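Local coordinates for protein putative ADP-Ribosyltransferase Scabin (Streptomyces scabiei 87.22, PDB 5EWY) that acts as a DNA-targeting ADP-ribosyltransferase toxin, probably transferring ADP-ribose from NAD+ to DNA, at residues D54-V59 against D95-Q100; D65-T70 against N146-D151; I167-V172 against N193-P198. All blocks are in the same frame, centred on the assembly; numbering follows the deposited sequence.

In the fold
None of the three contacts lies in the deep core: contacts 1 and 3 are partly buried and contact 2 is on the surface. Contacts 1 and 2 both fasten the loop that precedes strand 75-79, first to the loop between helices 83-89 and 103-108, then to helix 145-149; they meet where Val-59 packs on Trp-68. Contact 3 stands apart, on the other side of the chain's centre from contact 2, and joins the ends of two neighbouring strands of the four-stranded sheet. Chemistry differs: contact 1 has no hydrogen bond between its segments, while contact 2 has one and contact 3 three, each with a bridging water.

Contact 1. Residues D54-V59 against D95-Q100; sequences DPRVDV and DVIDGQ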
# COMPACT_ATOMS: atom_id res chain seq x y z
N ASP A 54 3.40 -8.64 -8.83
CA ASP A 54 3.16 -10.04 -9.18
C ASP A 54 1.88 -10.06 -10.00
O ASP A 54 0.77 -10.09 -9.43
CB ASP A 54 3.04 -10.91 -7.94
CG ASP A 54 3.08 -12.38 -8.27
OD1 ASP A 54 2.74 -12.74 -9.42
OD2 ASP A 54 3.44 -13.18 -7.38
N PRO A 55 1.96 -10.02 -11.33
CA PRO A 55 0.74 -9.95 -12.14
C PRO A 55 -0.06 -11.24 -12.17
O PRO A 55 -1.11 -11.28 -12.81
CB PRO A 55 1.27 -9.59 -13.53
CG PRO A 55 2.65 -10.16 -13.56
CD PRO A 55 3.18 -10.01 -12.16
N ARG A 56 0.40 -12.30 -11.50
CA ARG A 56 -0.40 -13.52 -11.45
C ARG A 56 -1.63 -13.36 -10.59
O ARG A 56 -2.46 -14.27 -10.54
CB ARG A 56 0.43 -14.68 -10.92
CG ARG A 56 1.65 -15.02 -11.76
CD ARG A 56 2.47 -16.10 -11.09
NE ARG A 56 2.96 -15.66 -9.78
CZ ARG A 56 3.43 -16.48 -8.85
NH1 ARG A 56 3.49 -17.79 -9.07
NH2 ARG A 56 3.85 -15.99 -7.69
N VAL A 57 -1.79 -12.23 -9.89
CA VAL A 57 -2.96 -12.04 -9.06
C VAL A 57 -4.21 -12.16 -9.92
O VAL A 57 -4.25 -11.71 -11.07
CB VAL A 57 -2.89 -10.69 -8.33
CG1 VAL A 57 -2.80 -9.52 -9.32
CG2 VAL A 57 -4.09 -10.55 -7.40
N ASP A 58 -5.24 -12.77 -9.35
CA ASP A 58 -6.49 -13.04 -10.06
C ASP A 58 -7.57 -12.12 -9.51
O ASP A 58 -8.19 -12.41 -8.49
CB ASP A 58 -6.88 -14.51 -9.90
CG ASP A 58 -8.17 -14.84 -10.63
OD1 ASP A 58 -8.70 -13.94 -11.32
OD2 ASP A 58 -8.63 -16.00 -10.52
N VAL A 59 -7.82 -11.02 -10.23
CA VAL A 59 -8.76 -10.00 -9.79
C VAL A 59 -10.16 -10.57 -9.62
O VAL A 59 -10.94 -10.08 -8.79
CB VAL A 59 -8.74 -8.82 -10.79
CG1 VAL A 59 -9.92 -7.88 -10.56
CG2 VAL A 59 -7.43 -8.06 -10.67
N ASP A 95 1.14 -14.39 -0.93
CA ASP A 95 0.67 -15.56 -1.68
C ASP A 95 -0.46 -15.17 -2.63
O ASP A 95 -1.62 -15.13 -2.23
CB ASP A 95 0.21 -16.65 -0.73
CG ASP A 95 -0.04 -17.98 -1.46
OD1 ASP A 95 0.02 -18.00 -2.71
OD2 ASP A 95 -0.29 -19.00 -0.78
N VAL A 96 -0.12 -14.95 -3.91
CA VAL A 96 -1.13 -14.67 -4.93
C VAL A 96 -1.85 -15.91 -5.42
O VAL A 96 -2.86 -15.79 -6.12
CB VAL A 96 -0.58 -13.99 -6.20
CG1 VAL A 96 -0.22 -12.54 -5.92
CG2 VAL A 96 0.63 -14.74 -6.76
N ILE A 97 -1.36 -17.11 -5.09
CA ILE A 97 -1.95 -18.33 -5.62
C ILE A 97 -2.99 -18.86 -4.64
O ILE A 97 -4.16 -19.05 -5.00
CB ILE A 97 -0.87 -19.38 -5.90
CG1 ILE A 97 0.24 -18.81 -6.80
CG2 ILE A 97 -1.49 -20.62 -6.54
CD1 ILE A 97 -0.24 -18.28 -8.13
N ASP A 98 -2.57 -19.10 -3.40
CA ASP A 98 -3.42 -19.74 -2.40
C ASP A 98 -3.72 -18.83 -1.21
O ASP A 98 -4.32 -19.29 -0.24
CB ASP A 98 -2.78 -21.05 -1.93
CG ASP A 98 -2.46 -21.97 -3.08
OD1 ASP A 98 -3.40 -22.41 -3.76
OD2 ASP A 98 -1.26 -22.26 -3.30
N GLY A 99 -3.34 -17.56 -1.28
CA GLY A 99 -3.59 -16.67 -0.18
C GLY A 99 -5.07 -16.32 -0.03
O GLY A 99 -5.93 -16.71 -0.83
N GLN A 100 -5.35 -15.56 1.01
CA GLN A 100 -6.71 -15.16 1.38
C GLN A 100 -7.15 -13.99 0.49
O GLN A 100 -6.74 -12.85 0.72
CB GLN A 100 -6.72 -14.74 2.85
CG GLN A 100 -8.06 -14.25 3.38
CD GLN A 100 -9.15 -15.27 3.17
OE1 GLN A 100 -9.91 -15.22 2.20
NE2 GLN A 100 -9.21 -16.24 4.06
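Val-96 is the hub, its two methyls wedged against Asp-54, Arg-56 and Val-57. Val-96 CG2 lies 3.3 Å from Asp-54 OD2 and 3.6 Å from Arg-56 NH2, over a face of the guanidinium. Val-96 CG1, anti to the carbonyl carbon (chi1 -72°), meets Val-57 CB at 4.0 Å and still touches the Asp-54 carboxylate. The charged pair is held by three bonds. Arg-56 grips Asp-54 side-on, Arg-56 NE to Asp-54 OD1 at 3.0 Å and Arg-56 NH2 to Asp-54 OD2 at 2.9 Å; each oxygen uses its syn lone pair and lies within 4° of the guanidinium plane. OD1 also accepts from the backbone N of Arg-56, an Asx turn inside the type I turn 54-57, and these bonds fix the rotation of the carboxylate. One face of the Arg-56 guanidinium is met by Ile-97, whose CD1 rests 3.8 Å above the plane, displaced toward the rim. No hydrogen bond crosses between the segments. Asp-95 instead organises its own loop, OD1 receiving the backbone N of both Ile-97 and Asp-98 from the same face of its carboxylate. Arg-61 bonds to Ile-97 O, and the Tyr-101 hydroxyl links Val-96 O with Asp-58 N. The contact therefore ties the loop ahead of strand 75-79 to the loop joining helices 83-89 and 103-108.

Contact 2. Residues D65-T70 against N146-D151; sequences DPVWRT and NKTIGD
Val-67 and Thr-148 meet through one direct bond: the backbone N of Val-67 donates to Thr-148 OG1 at 2.9 Å, nearly straight at 164°. The hydroxyl stands anti to the carbonyl carbon of Thr-148, beside its backbone N (chi1 -59°). From there it also bonds to Asp-144 O, so that OG1 links the loop 65-70 to the end of strand 143-144, just before the helix. The same rotamer sends Thr-148 CG2 anti to the backbone N, where it lies 3.6 Å from Asp-65 O and 3.9 Å from Pro-66 CA. Helix 145-149 is a single short turn following strand 143-144, an outer strand of a three-stranded antiparallel sheet; Gly-150 ends it with a positive phi. The loop 65-70 bonds through its backbone, Val-67 with Asp-144 and Arg-69 with Gly-142, at strand 143-144. A water joins the two segments near the end of the turn, donating to both Asp-65 O and Thr-148 O. Val-67 points its side chain at the helix with CG1 anti to the backbone N (chi1 180°). Val-67 CG1 meets Lys-147 CB at 3.7 Å, while Val-67 CG2 rests 3.5 Å from Lys-147 O. The lysine side chain crosses the valine at about a right angle: its CB and CD pass CG1 before the chain, bent at chi4, carries NZ away from the loop. The Thr-148 side chain also touches Ile-103 of helix 103-108.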
# COMPACT_ATOMS: atom_id res chain seq x y z
N ASP A 65 -16.98 -7.67 -3.92
CA ASP A 65 -16.69 -6.89 -5.12
C ASP A 65 -15.88 -5.65 -4.75
O ASP A 65 -16.33 -4.86 -3.91
CB ASP A 65 -17.98 -6.49 -5.82
CG ASP A 65 -18.68 -7.67 -6.48
OD1 ASP A 65 -17.99 -8.64 -6.86
OD2 ASP A 65 -19.92 -7.62 -6.63
N PRO A 66 -14.69 -5.45 -5.31
CA PRO A 66 -13.83 -4.36 -4.85
C PRO A 66 -14.32 -3.01 -5.35
O PRO A 66 -14.84 -2.88 -6.46
CB PRO A 66 -12.46 -4.70 -5.44
CG PRO A 66 -12.76 -5.50 -6.63
CD PRO A 66 -13.99 -6.30 -6.30
N VAL A 67 -14.19 -2.03 -4.48
CA VAL A 67 -14.31 -0.63 -4.86
C VAL A 67 -12.88 -0.11 -5.00
O VAL A 67 -12.14 -0.01 -4.02
CB VAL A 67 -15.10 0.18 -3.83
CG1 VAL A 67 -15.18 1.63 -4.27
CG2 VAL A 67 -16.49 -0.41 -3.66
N TRP A 68 -12.48 0.19 -6.23
CA TRP A 68 -11.11 0.60 -6.49
C TRP A 68 -10.91 2.06 -6.16
O TRP A 68 -11.80 2.89 -6.39
CB TRP A 68 -10.79 0.40 -7.97
CG TRP A 68 -10.92 -1.02 -8.39
CD1 TRP A 68 -11.99 -1.61 -8.99
CD2 TRP A 68 -9.93 -2.05 -8.23
NE1 TRP A 68 -11.73 -2.94 -9.21
CE2 TRP A 68 -10.47 -3.23 -8.76
CE3 TRP A 68 -8.64 -2.08 -7.69
CZ2 TRP A 68 -9.77 -4.44 -8.76
CZ3 TRP A 68 -7.94 -3.27 -7.70
CH2 TRP A 68 -8.51 -4.43 -8.23
N ARG A 69 -9.74 2.36 -5.63
CA ARG A 69 -9.34 3.74 -5.39
C ARG A 69 -9.13 4.45 -6.72
O ARG A 69 -8.51 3.91 -7.64
CB ARG A 69 -8.04 3.72 -4.58
CG ARG A 69 -7.26 5.04 -4.60
CD ARG A 69 -6.11 4.94 -3.63
NE ARG A 69 -5.05 5.93 -3.82
CZ ARG A 69 -4.03 5.78 -4.66
NH1 ARG A 69 -3.08 6.70 -4.75
NH2 ARG A 69 -3.98 4.73 -5.46
N THR A 70 -9.69 5.66 -6.84
CA THR A 70 -9.58 6.42 -8.07
C THR A 70 -8.80 7.71 -7.88
O THR A 70 -8.62 8.45 -8.85
CB THR A 70 -10.97 6.72 -8.67
OG1 THR A 70 -11.74 7.48 -7.74
CG2 THR A 70 -11.69 5.43 -8.99
N ASN A 146 -12.23 0.43 3.15
CA ASN A 146 -13.45 0.89 3.81
C ASN A 146 -14.59 1.11 2.82
O ASN A 146 -15.76 0.91 3.18
CB ASN A 146 -13.19 2.14 4.63
CG ASN A 146 -12.34 1.87 5.84
OD1 ASN A 146 -11.96 0.72 6.12
ND2 ASN A 146 -12.03 2.93 6.58
N LYS A 147 -14.29 1.48 1.57
CA LYS A 147 -15.35 1.58 0.57
C LYS A 147 -15.86 0.21 0.16
O LYS A 147 -17.01 0.09 -0.28
CB LYS A 147 -14.85 2.34 -0.66
CG LYS A 147 -14.62 3.81 -0.44
CD LYS A 147 -14.25 4.50 -1.75
CE LYS A 147 -13.83 5.95 -1.53
NZ LYS A 147 -14.88 6.72 -0.82
N THR A 148 -15.03 -0.81 0.27
CA THR A 148 -15.37 -2.18 -0.13
C THR A 148 -16.07 -2.95 0.98
O THR A 148 -17.04 -3.66 0.69
CB THR A 148 -14.09 -2.90 -0.55
OG1 THR A 148 -13.50 -2.18 -1.64
CG2 THR A 148 -14.34 -4.34 -0.98
N ILE A 149 -15.62 -2.83 2.23
CA ILE A 149 -16.22 -3.59 3.33
C ILE A 149 -16.92 -2.72 4.36
O ILE A 149 -17.44 -3.25 5.35
CB ILE A 149 -15.22 -4.55 4.01
CG1 ILE A 149 -14.16 -3.78 4.81
CG2 ILE A 149 -14.60 -5.50 2.96
CD1 ILE A 149 -13.26 -4.66 5.67
N GLY A 150 -16.98 -1.41 4.16
CA GLY A 150 -17.60 -0.52 5.12
C GLY A 150 -16.58 0.12 6.04
O GLY A 150 -15.41 -0.26 6.10
N ASP A 151 -17.04 1.14 6.78
CA ASP A 151 -16.18 1.89 7.69
C ASP A 151 -16.51 1.64 9.15
O ASP A 151 -16.16 2.45 10.02
CB ASP A 151 -16.20 3.39 7.37
CG ASP A 151 -17.57 4.01 7.52
OD1 ASP A 151 -18.51 3.35 8.01
OD2 ASP A 151 -17.71 5.20 7.16
O HOH W 1 -18.07 -4.24 -1.99

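Contact 3. Residues I167-V172 against N193-P198; sequences IRTEFV and NPHYEP
Two strand ends of the four-stranded antiparallel sheet meet here: the 3-10 turn 169-171, which leads into strand 172-179, packs on the type I turn 193-196 that follows strand 184-192, and the CA atoms of Glu-170 and Tyr-196 are the nearest pair. The amide of Asn-193 joins the two segments. Asn-193 ND2 donates to Thr-169 OG1 and to Val-172 O, each at 2.9 Å; the first partner is tilted from the amide plane, while the second lies near it. CG is anti to the Asn-193 backbone N (chi1 176°), which carries the amide toward the opposite segment. At its other end OD1 closes an Asx turn, accepting the backbone N of His-195 from above its carbonyl plane. Thr-169 OG1 and His-195 ND1 both also bond to Phe-87 O, so the last turn of helix 83-89 is joined to this corner. Further along, Glu-197 N reaches Glu-170 O at 2.9 Å, almost straight (174°) and on a lone pair in the carbonyl plane. Glu-170 O also lies at the edge of the Tyr-196 ring, 3.3 Å from Tyr-196 CD1. In return, Glu-170 CA makes a CA-H...O contact with His-195 O, at 3.2 Å. The two carboxylates come within 3.5 Å at Glu-170 OE1 and Glu-197 OE1, an approach of like charges that the salt bridge from Arg-168 NE to Glu-170 OE2 and a water donating to Glu-170 OE1 would be expected to ease. That water also donates to Glu-197 O, and the Tyr-196 hydroxyl bonds to Asp-138.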
# COMPACT_ATOMS: atom_id res chain seq x y z
N ILE A 167 2.97 -4.03 -5.43
CA ILE A 167 3.32 -2.70 -5.94
C ILE A 167 4.73 -2.75 -6.48
O ILE A 167 5.68 -3.01 -5.73
CB ILE A 167 3.25 -1.65 -4.82
CG1 ILE A 167 1.89 -1.68 -4.10
CG2 ILE A 167 3.53 -0.25 -5.40
CD1 ILE A 167 1.90 -0.85 -2.84
N ARG A 168 4.89 -2.44 -7.78
CA ARG A 168 6.21 -2.40 -8.39
C ARG A 168 7.04 -1.26 -7.81
O ARG A 168 6.52 -0.23 -7.38
CB ARG A 168 6.08 -2.20 -9.91
CG ARG A 168 5.53 -3.40 -10.64
CD ARG A 168 5.90 -3.38 -12.12
NE ARG A 168 5.21 -2.31 -12.84
CZ ARG A 168 3.92 -2.34 -13.18
NH1 ARG A 168 3.16 -3.38 -12.85
NH2 ARG A 168 3.39 -1.32 -13.85
N THR A 169 8.36 -1.42 -7.89
CA THR A 169 9.26 -0.44 -7.29
C THR A 169 9.11 0.94 -7.93
O THR A 169 9.30 1.95 -7.24
CB THR A 169 10.71 -0.91 -7.36
OG1 THR A 169 11.56 0.07 -6.73
CG2 THR A 169 11.16 -1.14 -8.80
N GLU A 170 8.73 1.01 -9.21
CA GLU A 170 8.59 2.32 -9.87
C GLU A 170 7.54 3.19 -9.18
O GLU A 170 7.49 4.40 -9.44
CB GLU A 170 8.28 2.17 -11.36
CG GLU A 170 6.90 1.60 -11.67
CD GLU A 170 6.70 1.29 -13.13
OE1 GLU A 170 6.51 2.24 -13.93
OE2 GLU A 170 6.74 0.09 -13.47
N PHE A 171 6.67 2.59 -8.37
CA PHE A 171 5.62 3.33 -7.67
C PHE A 171 5.94 3.59 -6.21
O PHE A 171 5.09 4.13 -5.49
CB PHE A 171 4.28 2.62 -7.80
CG PHE A 171 3.88 2.35 -9.21
CD1 PHE A 171 3.54 3.40 -10.06
CD2 PHE A 171 3.87 1.07 -9.71
CE1 PHE A 171 3.19 3.16 -11.37
CE2 PHE A 171 3.52 0.83 -11.02
CZ PHE A 171 3.17 1.86 -11.84
N VAL A 172 7.13 3.22 -5.76
CA VAL A 172 7.58 3.50 -4.40
C VAL A 172 8.45 4.75 -4.47
O VAL A 172 9.52 4.75 -5.08
CB VAL A 172 8.34 2.31 -3.80
CG1 VAL A 172 8.84 2.68 -2.42
CG2 VAL A 172 7.41 1.09 -3.74
N ASN A 193 13.77 6.47 -3.59
CA ASN A 193 13.97 5.27 -4.39
C ASN A 193 14.50 5.66 -5.77
O ASN A 193 13.82 6.40 -6.49
CB ASN A 193 12.63 4.53 -4.51
CG ASN A 193 12.69 3.33 -5.42
OD1 ASN A 193 13.77 2.86 -5.79
ND2 ASN A 193 11.53 2.80 -5.76
N PRO A 194 15.69 5.22 -6.16
CA PRO A 194 16.21 5.59 -7.49
C PRO A 194 15.33 5.11 -8.63
O PRO A 194 15.44 5.64 -9.75
CB PRO A 194 17.60 4.96 -7.52
CG PRO A 194 17.58 3.90 -6.53
CD PRO A 194 16.63 4.34 -5.45
N HIS A 195 14.46 4.15 -8.40
CA HIS A 195 13.61 3.57 -9.42
C HIS A 195 12.22 4.20 -9.51
O HIS A 195 11.43 3.80 -10.36
CB HIS A 195 13.48 2.07 -9.17
CG HIS A 195 14.78 1.35 -9.19
ND1 HIS A 195 15.27 0.65 -8.12
CD2 HIS A 195 15.71 1.25 -10.17
CE1 HIS A 195 16.45 0.13 -8.43
NE2 HIS A 195 16.73 0.48 -9.67
N TYR A 196 11.91 5.19 -8.66
CA TYR A 196 10.61 5.84 -8.72
C TYR A 196 10.45 6.53 -10.07
O TYR A 196 11.34 7.25 -10.52
CB TYR A 196 10.52 6.85 -7.59
CG TYR A 196 9.28 7.73 -7.60
CD1 TYR A 196 8.02 7.22 -7.86
CD2 TYR A 196 9.40 9.09 -7.34
CE1 TYR A 196 6.89 8.05 -7.86
CE2 TYR A 196 8.29 9.92 -7.34
CZ TYR A 196 7.05 9.40 -7.60
OH TYR A 196 5.94 10.25 -7.56
N GLU A 197 9.30 6.31 -10.69
CA GLU A 197 8.97 6.91 -11.99
C GLU A 197 7.68 7.69 -11.86
O GLU A 197 6.58 7.11 -11.93
CB GLU A 197 8.86 5.83 -13.06
CG GLU A 197 10.21 5.23 -13.37
CD GLU A 197 10.21 4.26 -14.53
OE1 GLU A 197 9.15 4.09 -15.17
OE2 GLU A 197 11.27 3.67 -14.80
N PRO A 198 7.76 9.01 -11.67
CA PRO A 198 6.56 9.83 -11.60
C PRO A 198 5.70 9.61 -12.83
O PRO A 198 6.21 9.48 -13.95
CB PRO A 198 7.12 11.26 -11.58
CG PRO A 198 8.45 11.16 -11.02
CD PRO A 198 8.98 9.78 -11.36
O HOH W 2 5.53 4.69 -13.60